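Local atomic coordinates of tapirin (PDB entry 6N2B), a protein that probably binds cellulose through a calcium-containing C-terminal beta-helix domain and so may help this extremely thermophilic bacterium attach to plant biomass. Residues A[436-441]-A[463-468]; A[487-492]-A[503-508]; A[213-216]-A[220-223]; A[203-208]-A[540-545]. All blocks are in the same frame, centred on the assembly; numbering follows the deposited sequence.

Interaction 1: residues A[436-441]-A[463-468]; sequences LGSVYD and ITEVNS. With CA (calcium ion), chain C.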
loop_
_atom_site.group_PDB
_atom_site.type_symbol
_atom_site.label_atom_id
_atom_site.label_comp_id
_atom_site.label_asym_id
_atom_site.label_seq_id
_atom_site.Cartn_x
_atom_site.Cartn_y
_atom_site.Cartn_z
ATOM N N LEU A 436 27.935 2.088 5.355
ATOM C CA LEU A 436 27.165 1.058 4.670
ATOM C C LEU A 436 27.930 -0.256 4.571
ATOM O O LEU A 436 29.157 -0.303 4.636
ATOM C CB LEU A 436 26.778 1.505 3.262
ATOM C CG LEU A 436 26.139 2.868 3.039
ATOM C CD1 LEU A 436 25.883 3.082 1.540
ATOM C CD2 LEU A 436 24.854 2.975 3.829
ATOM N N GLY A 437 27.171 -1.335 4.420
ATOM C CA GLY A 437 27.715 -2.585 3.946
ATOM C C GLY A 437 26.932 -3.042 2.731
ATOM O O GLY A 437 25.830 -2.574 2.467
ATOM N N SER A 438 27.516 -3.968 1.987
ATOM C CA SER A 438 26.777 -4.517 0.867
ATOM C C SER A 438 27.282 -5.912 0.534
ATOM O O SER A 438 28.387 -6.307 0.910
ATOM C CB SER A 438 26.868 -3.607 -0.367
ATOM O OG SER A 438 28.216 -3.377 -0.730
ATOM N N VAL A 439 26.425 -6.646 -0.169
ATOM C CA VAL A 439 26.740 -7.890 -0.860
ATOM C C VAL A 439 26.228 -7.755 -2.289
ATOM O O VAL A 439 25.135 -7.218 -2.505
ATOM C CB VAL A 439 26.075 -9.088 -0.159
ATOM C CG1 VAL A 439 26.114 -10.343 -1.040
ATOM C CG2 VAL A 439 26.715 -9.309 1.198
ATOM N N TYR A 440 27.005 -8.230 -3.265
ATOM C CA TYR A 440 26.620 -8.085 -4.664
ATOM C C TYR A 440 26.712 -9.413 -5.399
ATOM O O TYR A 440 27.262 -10.391 -4.897
ATOM C CB TYR A 440 27.470 -7.030 -5.378
ATOM C CG TYR A 440 28.927 -7.386 -5.597
ATOM C CD1 TYR A 440 29.886 -7.134 -4.613
ATOM C CD2 TYR A 440 29.352 -7.935 -6.805
ATOM C CE1 TYR A 440 31.213 -7.443 -4.816
ATOM C CE2 TYR A 440 30.683 -8.237 -7.022
ATOM C CZ TYR A 440 31.612 -7.991 -6.023
ATOM O OH TYR A 440 32.942 -8.301 -6.242
ATOM N N ASP A 441 26.153 -9.432 -6.610
ATOM C CA ASP A 441 26.083 -10.623 -7.460
ATOM C C ASP A 441 26.257 -10.178 -8.906
ATOM O O ASP A 441 25.354 -9.557 -9.477
ATOM C CB ASP A 441 24.756 -11.356 -7.268
ATOM C CG ASP A 441 24.609 -12.600 -8.152
ATOM O OD1 ASP A 441 25.480 -12.881 -9.018
ATOM O OD2 ASP A 441 23.584 -13.304 -7.969
ATOM N N ILE A 463 26.576 6.131 -3.965
ATOM C CA ILE A 463 27.537 6.226 -5.063
ATOM C C ILE A 463 28.902 5.684 -4.627
ATOM O O ILE A 463 29.543 4.908 -5.353
ATOM C CB ILE A 463 27.641 7.684 -5.558
ATOM C CG1 ILE A 463 26.320 8.149 -6.164
ATOM C CG2 ILE A 463 28.745 7.835 -6.565
ATOM C CD1 ILE A 463 26.186 9.641 -6.164
ATOM N N THR A 464 29.361 6.075 -3.432
ATOM C CA THR A 464 30.622 5.546 -2.922
ATOM C C THR A 464 30.571 4.024 -2.798
ATOM O O THR A 464 31.414 3.315 -3.365
ATOM C CB THR A 464 30.964 6.185 -1.571
ATOM O OG1 THR A 464 31.103 7.604 -1.724
ATOM C CG2 THR A 464 32.266 5.622 -1.026
ATOM N N GLU A 465 29.583 3.505 -2.066
ATOM C CA GLU A 465 29.545 2.076 -1.778
ATOM C C GLU A 465 29.418 1.247 -3.050
ATOM O O GLU A 465 30.178 0.293 -3.253
ATOM C CB GLU A 465 28.400 1.757 -0.823
ATOM C CG GLU A 465 28.319 0.289 -0.464
ATOM C CD GLU A 465 29.272 -0.054 0.662
ATOM O OE1 GLU A 465 29.856 0.910 1.210
ATOM O OE2 GLU A 465 29.431 -1.258 0.998
ATOM N N VAL A 466 28.469 1.587 -3.923
ATOM C CA VAL A 466 28.238 0.765 -5.111
ATOM C C VAL A 466 29.497 0.696 -5.979
ATOM O O VAL A 466 29.939 -0.390 -6.369
ATOM C CB VAL A 466 27.018 1.285 -5.902
ATOM C CG1 VAL A 466 26.974 0.683 -7.285
ATOM C CG2 VAL A 466 25.705 0.971 -5.165
ATOM N N ASN A 467 30.099 1.849 -6.283
ATOM C CA ASN A 467 31.294 1.871 -7.128
ATOM C C ASN A 467 32.436 1.067 -6.534
ATOM O O ASN A 467 33.230 0.468 -7.267
ATOM C CB ASN A 467 31.781 3.306 -7.336
ATOM C CG ASN A 467 31.083 3.992 -8.461
ATOM O OD1 ASN A 467 31.279 3.664 -9.645
ATOM N ND2 ASN A 467 30.266 4.992 -8.104
ATOM N N SER A 468 32.586 1.103 -5.215
ATOM C CA SER A 468 33.678 0.356 -4.613
ATOM C C SER A 468 33.524 -1.142 -4.866
ATOM O O SER A 468 34.515 -1.843 -5.109
ATOM C CB SER A 468 33.740 0.644 -3.122
ATOM O OG SER A 468 32.619 0.044 -2.478
HETATM CA CA CA C . 31.255 -0.077 3.008
#
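L436 and E465 meet at the calcium ion, which the strand reaches with a backbone carbonyl and the helix with a carboxylate. L436 O lies 2.7 Å from the calcium ion and E465 OE1 binds it at 2.5 Å. Four more oxygens complete the site: the backbone O and side-chain OD1 of D429, and the carbonyls of V431 and A433. OE1 is the carboxylate oxygen that ligates the metal. E465 OE2, more distant at 3.0 Å from the calcium ion, accepts a hydrogen bond of 3.0 Å from S438 OG through its anti lone pair, the one directed away from OE1. The glutamate reaches this place with CG anti to the backbone N (chi1 -179°) and then a bend at chi2 (83°), which swings the carboxylate over to the strand. S438 OG is itself hydrogen-bonded to K469 NZ, one helical turn beyond E465, and the lysine forms only a long, weak ion pair with OE2. Beside the polar cluster, L436 CD1 packs against E465 CB at 3.7 Å, an apolar contact at the root of the ligand side chain. Farther out, strand 436-441 is held antiparallel to strand 448-453, with G437 paired to Y452; the axes of strand 436-441 and of helical segment 463-468 approach to 9.1 Å at 34°. The calcium site thus pins the loop ahead of the strand, the strand itself and the helix together. Its positive charge, with that of K469 nearby, probably stabilises the ionised form of the buried E465, whose two oxygens both have polar partners.

Interaction 2: residues A[487-492]-A[503-508]; sequences ITFSNP and GKLVIE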
loop_
_atom_site.group_PDB
_atom_site.type_symbol
_atom_site.label_atom_id
_atom_site.label_comp_id
_atom_site.label_asym_id
_atom_site.label_seq_id
_atom_site.Cartn_x
_atom_site.Cartn_y
_atom_site.Cartn_z
ATOM N N ILE A 487 15.898 6.924 4.448
ATOM C CA ILE A 487 16.623 7.002 3.192
ATOM C C ILE A 487 16.449 8.418 2.666
ATOM O O ILE A 487 15.325 8.933 2.631
ATOM C CB ILE A 487 16.111 5.953 2.194
ATOM C CG1 ILE A 487 16.524 4.557 2.669
ATOM C CG2 ILE A 487 16.592 6.251 0.793
ATOM C CD1 ILE A 487 15.973 3.445 1.829
ATOM N N THR A 488 17.559 9.065 2.306
ATOM C CA THR A 488 17.522 10.465 1.902
ATOM C C THR A 488 18.327 10.652 0.631
ATOM O O THR A 488 19.528 10.383 0.613
ATOM C CB THR A 488 18.071 11.391 2.985
ATOM O OG1 THR A 488 17.252 11.307 4.158
ATOM C CG2 THR A 488 18.046 12.809 2.476
ATOM N N PHE A 489 17.681 11.145 -0.415
ATOM C CA PHE A 489 18.349 11.469 -1.659
ATOM C C PHE A 489 18.356 12.993 -1.761
ATOM O O PHE A 489 17.391 13.607 -2.217
ATOM C CB PHE A 489 17.649 10.794 -2.812
ATOM C CG PHE A 489 17.694 9.286 -2.746
ATOM C CD1 PHE A 489 18.864 8.627 -2.387
ATOM C CD2 PHE A 489 16.566 8.525 -3.027
ATOM C CE1 PHE A 489 18.908 7.235 -2.321
ATOM C CE2 PHE A 489 16.602 7.139 -2.977
ATOM C CZ PHE A 489 17.770 6.493 -2.625
ATOM N N SER A 490 19.460 13.597 -1.307
ATOM C CA SER A 490 19.595 15.051 -1.228
ATOM C C SER A 490 19.883 15.698 -2.569
ATOM O O SER A 490 19.655 16.905 -2.728
ATOM C CB SER A 490 20.724 15.433 -0.263
ATOM O OG SER A 490 20.206 15.675 1.034
ATOM N N ASN A 491 20.385 14.926 -3.507
ATOM C CA ASN A 491 20.846 15.374 -4.800
ATOM C C ASN A 491 20.622 14.245 -5.801
ATOM O O ASN A 491 21.575 13.762 -6.426
ATOM C CB ASN A 491 22.317 15.770 -4.706
ATOM C CG ASN A 491 22.655 16.922 -5.611
ATOM O OD1 ASN A 491 21.772 17.491 -6.258
ATOM N ND2 ASN A 491 23.937 17.277 -5.675
ATOM N N PRO A 492 19.379 13.797 -5.982
ATOM C CA PRO A 492 19.151 12.570 -6.767
ATOM C C PRO A 492 19.738 12.578 -8.178
ATOM O O PRO A 492 20.028 11.495 -8.701
ATOM C CB PRO A 492 17.618 12.455 -6.802
ATOM C CG PRO A 492 17.105 13.803 -6.409
ATOM C CD PRO A 492 18.120 14.376 -5.481
ATOM N N GLY A 503 12.063 12.751 -14.840
ATOM C CA GLY A 503 12.328 13.412 -13.574
ATOM C C GLY A 503 12.223 12.504 -12.369
ATOM O O GLY A 503 11.879 12.967 -11.274
ATOM N N LYS A 504 12.506 11.213 -12.537
ATOM C CA LYS A 504 12.345 10.250 -11.460
ATOM C C LYS A 504 13.614 9.428 -11.250
ATOM O O LYS A 504 14.303 9.057 -12.202
ATOM C CB LYS A 504 11.173 9.289 -11.727
ATOM C CG LYS A 504 9.806 9.923 -11.892
ATOM C CD LYS A 504 8.725 8.861 -11.731
ATOM C CE LYS A 504 7.354 9.334 -12.196
ATOM N NZ LYS A 504 7.208 10.813 -12.202
ATOM N N LEU A 505 13.910 9.152 -9.993
ATOM C CA LEU A 505 14.835 8.093 -9.627
ATOM C C LEU A 505 14.165 6.745 -9.860
ATOM O O LEU A 505 13.143 6.452 -9.240
ATOM C CB LEU A 505 15.177 8.256 -8.159
ATOM C CG LEU A 505 16.532 7.920 -7.613
ATOM C CD1 LEU A 505 17.601 8.301 -8.628
ATOM C CD2 LEU A 505 16.644 8.738 -6.333
ATOM N N VAL A 506 14.713 5.918 -10.737
ATOM C CA VAL A 506 14.115 4.620 -11.049
ATOM C C VAL A 506 14.900 3.518 -10.326
ATOM O O VAL A 506 15.962 3.077 -10.781
ATOM C CB VAL A 506 14.052 4.384 -12.559
ATOM C CG1 VAL A 506 13.499 3.015 -12.845
ATOM C CG2 VAL A 506 13.189 5.450 -13.216
ATOM N N ILE A 507 14.375 3.048 -9.201
ATOM C CA ILE A 507 14.972 1.946 -8.463
ATOM C C ILE A 507 14.250 0.657 -8.830
ATOM O O ILE A 507 13.049 0.513 -8.564
ATOM C CB ILE A 507 14.903 2.183 -6.951
ATOM C CG1 ILE A 507 15.613 3.490 -6.582
ATOM C CG2 ILE A 507 15.500 0.990 -6.220
ATOM C CD1 ILE A 507 15.058 4.153 -5.346
ATOM N N GLU A 508 14.982 -0.290 -9.414
ATOM C CA GLU A 508 14.462 -1.613 -9.735
ATOM C C GLU A 508 15.001 -2.594 -8.695
ATOM O O GLU A 508 16.213 -2.852 -8.649
ATOM C CB GLU A 508 14.881 -2.032 -11.140
ATOM C CG GLU A 508 14.516 -1.043 -12.242
ATOM C CD GLU A 508 14.413 -1.708 -13.626
ATOM O OE1 GLU A 508 14.303 -2.950 -13.676
ATOM O OE2 GLU A 508 14.434 -1.000 -14.663
#
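The chain at P492 comes nearest the strand at L505, their CA atoms 6.8 Å apart, and the two segments meet through side chains without pairing as strands. They belong to different faces of the beta-helix: 487-489 lies between strands 457-458 and 520-522, whereas 504-508 pairs in parallel with 526-531. F489, L505 and I507 of the strands, and P492 of the turn after 487-489, point toward the opposing segment and form a stretch of the apolar interior. L505 does most of the filling. Its CD2 methyl packs beside the CD2 side of the F489 ring, approaching at a slant, and also touches P492 CB at 3.9 Å, so that one methyl joins the aromatic ring to the proline. The CG of F489 stands beside the backbone N (chi1 -64°), which carries the ring across toward strand 504-508. I507 comes from the opposite direction and reaches the ring with the end of its chain. Around this layer, I522 touches F489, P492 and L505, while L462 of helix 459-470 touches F489 and I527 packs on both L505 and I507. At the start of the second strand, G503 and K504 form a G1 beta bulge facing strand 498-499. Within its own strand F489 is also backed by I487, whose CG2 sits 3.6 Å above one face of the ring, toward its rim, while I507 CD1 meets the ring at CE2, 4.1 Å away.

Interaction 3: residues A[213-216]-A[220-223]; sequences GSFL and KFTV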
loop_
_atom_site.group_PDB
_atom_site.type_symbol
_atom_site.label_atom_id
_atom_site.label_comp_id
_atom_site.label_asym_id
_atom_site.label_seq_id
_atom_site.Cartn_x
_atom_site.Cartn_y
_atom_site.Cartn_z
ATOM N N GLY A 213 8.536 -0.988 10.753
ATOM C CA GLY A 213 7.809 0.069 11.416
ATOM C C GLY A 213 6.871 0.764 10.453
ATOM O O GLY A 213 6.149 0.109 9.695
ATOM N N SER A 214 6.881 2.090 10.469
ATOM C CA SER A 214 6.025 2.881 9.609
ATOM C C SER A 214 6.666 3.060 8.232
ATOM O O SER A 214 7.833 2.720 8.005
ATOM C CB SER A 214 5.762 4.241 10.238
ATOM O OG SER A 214 6.807 5.140 9.889
ATOM N N PHE A 215 5.878 3.615 7.304
ATOM C CA PHE A 215 6.306 3.832 5.918
ATOM C C PHE A 215 5.710 5.156 5.456
ATOM O O PHE A 215 4.517 5.238 5.157
ATOM C CB PHE A 215 5.881 2.698 5.001
ATOM C CG PHE A 215 6.102 2.990 3.551
ATOM C CD1 PHE A 215 7.343 3.393 3.094
ATOM C CD2 PHE A 215 5.073 2.856 2.640
ATOM C CE1 PHE A 215 7.546 3.656 1.759
ATOM C CE2 PHE A 215 5.271 3.124 1.308
ATOM C CZ PHE A 215 6.504 3.525 0.861
ATOM N N LEU A 216 6.540 6.191 5.404
ATOM C CA LEU A 216 6.099 7.517 4.981
ATOM C C LEU A 216 6.861 7.898 3.725
ATOM O O LEU A 216 7.939 8.511 3.805
ATOM C CB LEU A 216 6.310 8.547 6.083
ATOM C CG LEU A 216 5.773 8.060 7.442
ATOM C CD1 LEU A 216 6.612 8.548 8.628
ATOM C CD2 LEU A 216 4.340 8.436 7.591
ATOM N N LYS A 220 5.221 12.143 -4.785
ATOM C CA LYS A 220 5.553 11.514 -6.065
ATOM C C LYS A 220 6.312 10.209 -5.848
ATOM O O LYS A 220 7.539 10.149 -5.970
ATOM C CB LYS A 220 6.358 12.471 -6.951
ATOM C CG LYS A 220 5.589 12.985 -8.135
ATOM C CD LYS A 220 5.600 11.952 -9.274
ATOM C CE LYS A 220 4.896 12.465 -10.541
ATOM N NZ LYS A 220 3.452 12.077 -10.623
ATOM N N PHE A 221 5.592 9.156 -5.499
ATOM C CA PHE A 221 6.204 7.860 -5.251
ATOM C C PHE A 221 5.321 6.828 -5.917
ATOM O O PHE A 221 4.130 6.726 -5.605
ATOM C CB PHE A 221 6.339 7.581 -3.751
ATOM C CG PHE A 221 7.133 6.335 -3.411
ATOM C CD1 PHE A 221 6.507 5.103 -3.283
ATOM C CD2 PHE A 221 8.496 6.407 -3.159
ATOM C CE1 PHE A 221 7.232 3.958 -2.935
ATOM C CE2 PHE A 221 9.224 5.257 -2.820
ATOM C CZ PHE A 221 8.584 4.036 -2.709
ATOM N N THR A 222 5.889 6.104 -6.863
ATOM C CA THR A 222 5.184 5.035 -7.543
ATOM C C THR A 222 5.863 3.727 -7.184
ATOM O O THR A 222 7.086 3.609 -7.296
ATOM C CB THR A 222 5.200 5.224 -9.057
ATOM O OG1 THR A 222 4.525 6.436 -9.415
ATOM C CG2 THR A 222 4.540 4.044 -9.718
ATOM N N VAL A 223 5.082 2.757 -6.734
ATOM C CA VAL A 223 5.538 1.384 -6.658
ATOM C C VAL A 223 4.780 0.577 -7.709
ATOM O O VAL A 223 3.549 0.664 -7.821
ATOM C CB VAL A 223 5.392 0.804 -5.243
ATOM C CG1 VAL A 223 4.038 1.113 -4.667
ATOM C CG2 VAL A 223 5.629 -0.688 -5.292
#
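F215 and F221 reach toward each other from opposite directions and meet as an offset edge-to-face pair inside the beta-helix. The edge of the F215 ring is turned to the face of F221; the ring centres are 5.8 Å apart and the planes stand at 69°. The nearest atoms are F215 CZ and F221 CE1, at 3.9 Å, with F221 CZ only a little farther from the same F215 CZ, at 4.2 Å. Seen from F215, the partner carbon lies close to the plane of the ring, just beyond its outermost corner. Both phenylalanines adopt the same extended first torsion, CG opposite the backbone N and next to the carbonyl carbon (chi1 171° for F215 and -172° for F221), which directs each ring toward the other. The rings meet although only five residues lie between them: F215 lies in the loop after strand 207-211, and F221 opens strand 221-224 after the chain has turned. I520 touches both rings. F518 adds to the side of F215, and F240, I527 and L529 to the side of F221, so the pair is set in an apolar surrounding of aromatic and aliphatic side chains. Its chemistry is dispersion together with the modest electrostatic attraction between the hydrogen-lined edge of one ring and the electron-rich face of the other, which gives this buried contact an orientation preference that plain aliphatic packing lacks.

Interaction 4: residues A[203-208]-A[540-545]; sequences DLFEYA and SSITST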
loop_
_atom_site.group_PDB
_atom_site.type_symbol
_atom_site.label_atom_id
_atom_site.label_comp_id
_atom_site.label_asym_id
_atom_site.label_seq_id
_atom_site.Cartn_x
_atom_site.Cartn_y
_atom_site.Cartn_z
ATOM N N ASP A 203 5.434 -13.924 2.159
ATOM C CA ASP A 203 6.824 -14.068 1.739
ATOM C C ASP A 203 7.502 -12.706 1.715
ATOM O O ASP A 203 7.093 -11.826 0.956
ATOM C CB ASP A 203 6.885 -14.700 0.351
ATOM C CG ASP A 203 8.290 -14.997 -0.098
ATOM O OD1 ASP A 203 9.200 -15.068 0.757
ATOM O OD2 ASP A 203 8.471 -15.167 -1.327
ATOM N N LEU A 204 8.567 -12.554 2.506
ATOM C CA LEU A 204 9.261 -11.272 2.575
ATOM C C LEU A 204 9.775 -10.833 1.208
ATOM O O LEU A 204 9.776 -9.638 0.894
ATOM C CB LEU A 204 10.414 -11.351 3.580
ATOM C CG LEU A 204 11.484 -10.253 3.604
ATOM C CD1 LEU A 204 11.039 -9.030 4.397
ATOM C CD2 LEU A 204 12.741 -10.815 4.204
ATOM N N PHE A 205 10.202 -11.777 0.377
ATOM C CA PHE A 205 10.799 -11.428 -0.905
ATOM C C PHE A 205 9.775 -11.102 -1.983
ATOM O O PHE A 205 10.174 -10.813 -3.120
ATOM C CB PHE A 205 11.736 -12.557 -1.347
ATOM C CG PHE A 205 12.858 -12.770 -0.378
ATOM C CD1 PHE A 205 13.927 -11.888 -0.340
ATOM C CD2 PHE A 205 12.798 -13.780 0.563
ATOM C CE1 PHE A 205 14.942 -12.041 0.585
ATOM C CE2 PHE A 205 13.798 -13.926 1.491
ATOM C CZ PHE A 205 14.878 -13.057 1.498
ATOM N N GLU A 206 8.480 -11.131 -1.652
ATOM C CA GLU A 206 7.439 -10.625 -2.533
ATOM C C GLU A 206 7.262 -9.111 -2.422
ATOM O O GLU A 206 6.658 -8.498 -3.305
ATOM C CB GLU A 206 6.121 -11.355 -2.240
ATOM C CG GLU A 206 4.804 -10.601 -2.574
ATOM C CD GLU A 206 4.602 -10.306 -4.079
ATOM O OE1 GLU A 206 5.258 -10.949 -4.932
ATOM O OE2 GLU A 206 3.790 -9.404 -4.404
ATOM N N TYR A 207 7.826 -8.472 -1.410
ATOM C CA TYR A 207 7.498 -7.078 -1.150
ATOM C C TYR A 207 8.415 -6.127 -1.919
ATOM O O TYR A 207 9.634 -6.328 -1.985
ATOM C CB TYR A 207 7.514 -6.813 0.357
ATOM C CG TYR A 207 6.256 -7.420 0.922
ATOM C CD1 TYR A 207 6.177 -8.791 1.194
ATOM C CD2 TYR A 207 5.110 -6.650 1.085
ATOM C CE1 TYR A 207 5.008 -9.359 1.666
ATOM C CE2 TYR A 207 3.928 -7.210 1.549
ATOM C CZ TYR A 207 3.880 -8.561 1.832
ATOM O OH TYR A 207 2.694 -9.099 2.284
ATOM N N ALA A 208 7.792 -5.138 -2.573
ATOM C CA ALA A 208 8.539 -3.993 -3.067
ATOM C C ALA A 208 8.917 -3.073 -1.911
ATOM O O ALA A 208 10.037 -2.539 -1.861
ATOM C CB ALA A 208 7.722 -3.251 -4.120
ATOM N N SER A 540 19.965 -14.900 0.052
ATOM C CA SER A 540 20.804 -15.507 1.079
ATOM C C SER A 540 21.435 -14.442 1.966
ATOM O O SER A 540 21.497 -14.601 3.189
ATOM C CB SER A 540 21.876 -16.388 0.430
ATOM O OG SER A 540 22.687 -17.022 1.410
ATOM N N SER A 541 21.886 -13.339 1.372
ATOM C CA SER A 541 22.452 -12.263 2.177
ATOM C C SER A 541 21.411 -11.662 3.122
ATOM O O SER A 541 21.696 -11.421 4.300
ATOM C CB SER A 541 23.037 -11.191 1.265
ATOM O OG SER A 541 23.448 -10.094 2.056
ATOM N N ILE A 542 20.199 -11.409 2.617
ATOM C CA ILE A 542 19.150 -10.813 3.444
ATOM C C ILE A 542 18.657 -11.814 4.485
ATOM O O ILE A 542 18.439 -11.459 5.651
ATOM C CB ILE A 542 17.991 -10.305 2.557
ATOM C CG1 ILE A 542 18.472 -9.174 1.642
ATOM C CG2 ILE A 542 16.761 -9.888 3.412
ATOM C CD1 ILE A 542 17.497 -8.813 0.552
ATOM N N THR A 543 18.436 -13.067 4.073
ATOM C CA THR A 543 17.994 -14.080 5.022
ATOM C C THR A 543 18.996 -14.213 6.155
ATOM O O THR A 543 18.621 -14.250 7.334
ATOM C CB THR A 543 17.792 -15.429 4.316
ATOM O OG1 THR A 543 16.796 -15.311 3.295
ATOM C CG2 THR A 543 17.336 -16.474 5.299
ATOM N N SER A 544 20.285 -14.239 5.815
ATOM C CA SER A 544 21.320 -14.309 6.836
ATOM C C SER A 544 21.304 -13.065 7.723
ATOM O O SER A 544 21.303 -13.171 8.951
ATOM C CB SER A 544 22.672 -14.503 6.162
ATOM O OG SER A 544 23.720 -14.094 7.010
ATOM N N THR A 545 21.250 -11.878 7.115
ATOM C CA THR A 545 21.363 -10.627 7.867
ATOM C C THR A 545 20.210 -10.441 8.861
ATOM O O THR A 545 20.419 -10.047 10.016
ATOM C CB THR A 545 21.416 -9.463 6.878
ATOM O OG1 THR A 545 22.669 -9.487 6.195
ATOM C CG2 THR A 545 21.262 -8.134 7.571
#
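F205 extends its ring toward helix 536-546, where I542 and T543 receive it in different ways. The phenylalanine and I542 slide past each other in opposite directions: F205 CE1 rests against I542 CG2 at 4.0 Å, and the CB and CD1 of the isoleucine lie about as near, so the ring is met by a branched patch rather than by a single methyl. T543 instead runs across F205 at about a right angle. Its OG1 sits at the ring edge, near the plane, 3.5 Å from F205 CZ; this hydroxyl has its polar partner in E539 O, one turn back in the helix. The CG of F205 is placed beside the backbone N (chi1 -61°), which brings the end of the ring to the helix even though its CB does not start out toward it. L204 completes the layer from the same 3-10 segment. Its CD2 lies 4.1 Å above one face of the F205 ring, toward the rim, and also touches I542 CG2 at 4.2 Å, so I542 CG2 meets both side chains. The segment's own turn is closed by E206 N bonding to D203 O. The contact packs the C-terminal helix against the lead-in to the beta-helix, away from the calcium site. Among the neighbouring elements, the helix is anchored on its other contacts to strand 448-453, with I542 and T545 packing on Y452 and S541 OG bonded to Y452 OH, while the 3-10 segment is tied by F205 O to Y531 OH of strand 526-531 and leads into strand 207-211.

How the interactions relate
Interaction 1 is buried yet polar, built round a metal and a carboxylate, whereas interactions 2 and 3 are buried apolar contacts of the beta-helix interior, aliphatic-aromatic in one and aromatic-aromatic in the other. Interaction 4 is only partly buried and attaches a C-terminal helix to the segment leading into the first strand, closing a loop of the chain that contains the other three. Helix 459-470 serves both interaction 1 and, through L462, interaction 2. Strand 448-453 similarly lies against the strand of interaction 1 and the helix of interaction 4, which touch through V439 and S541. Interactions 3 and 4 meet where V223 packs on A208.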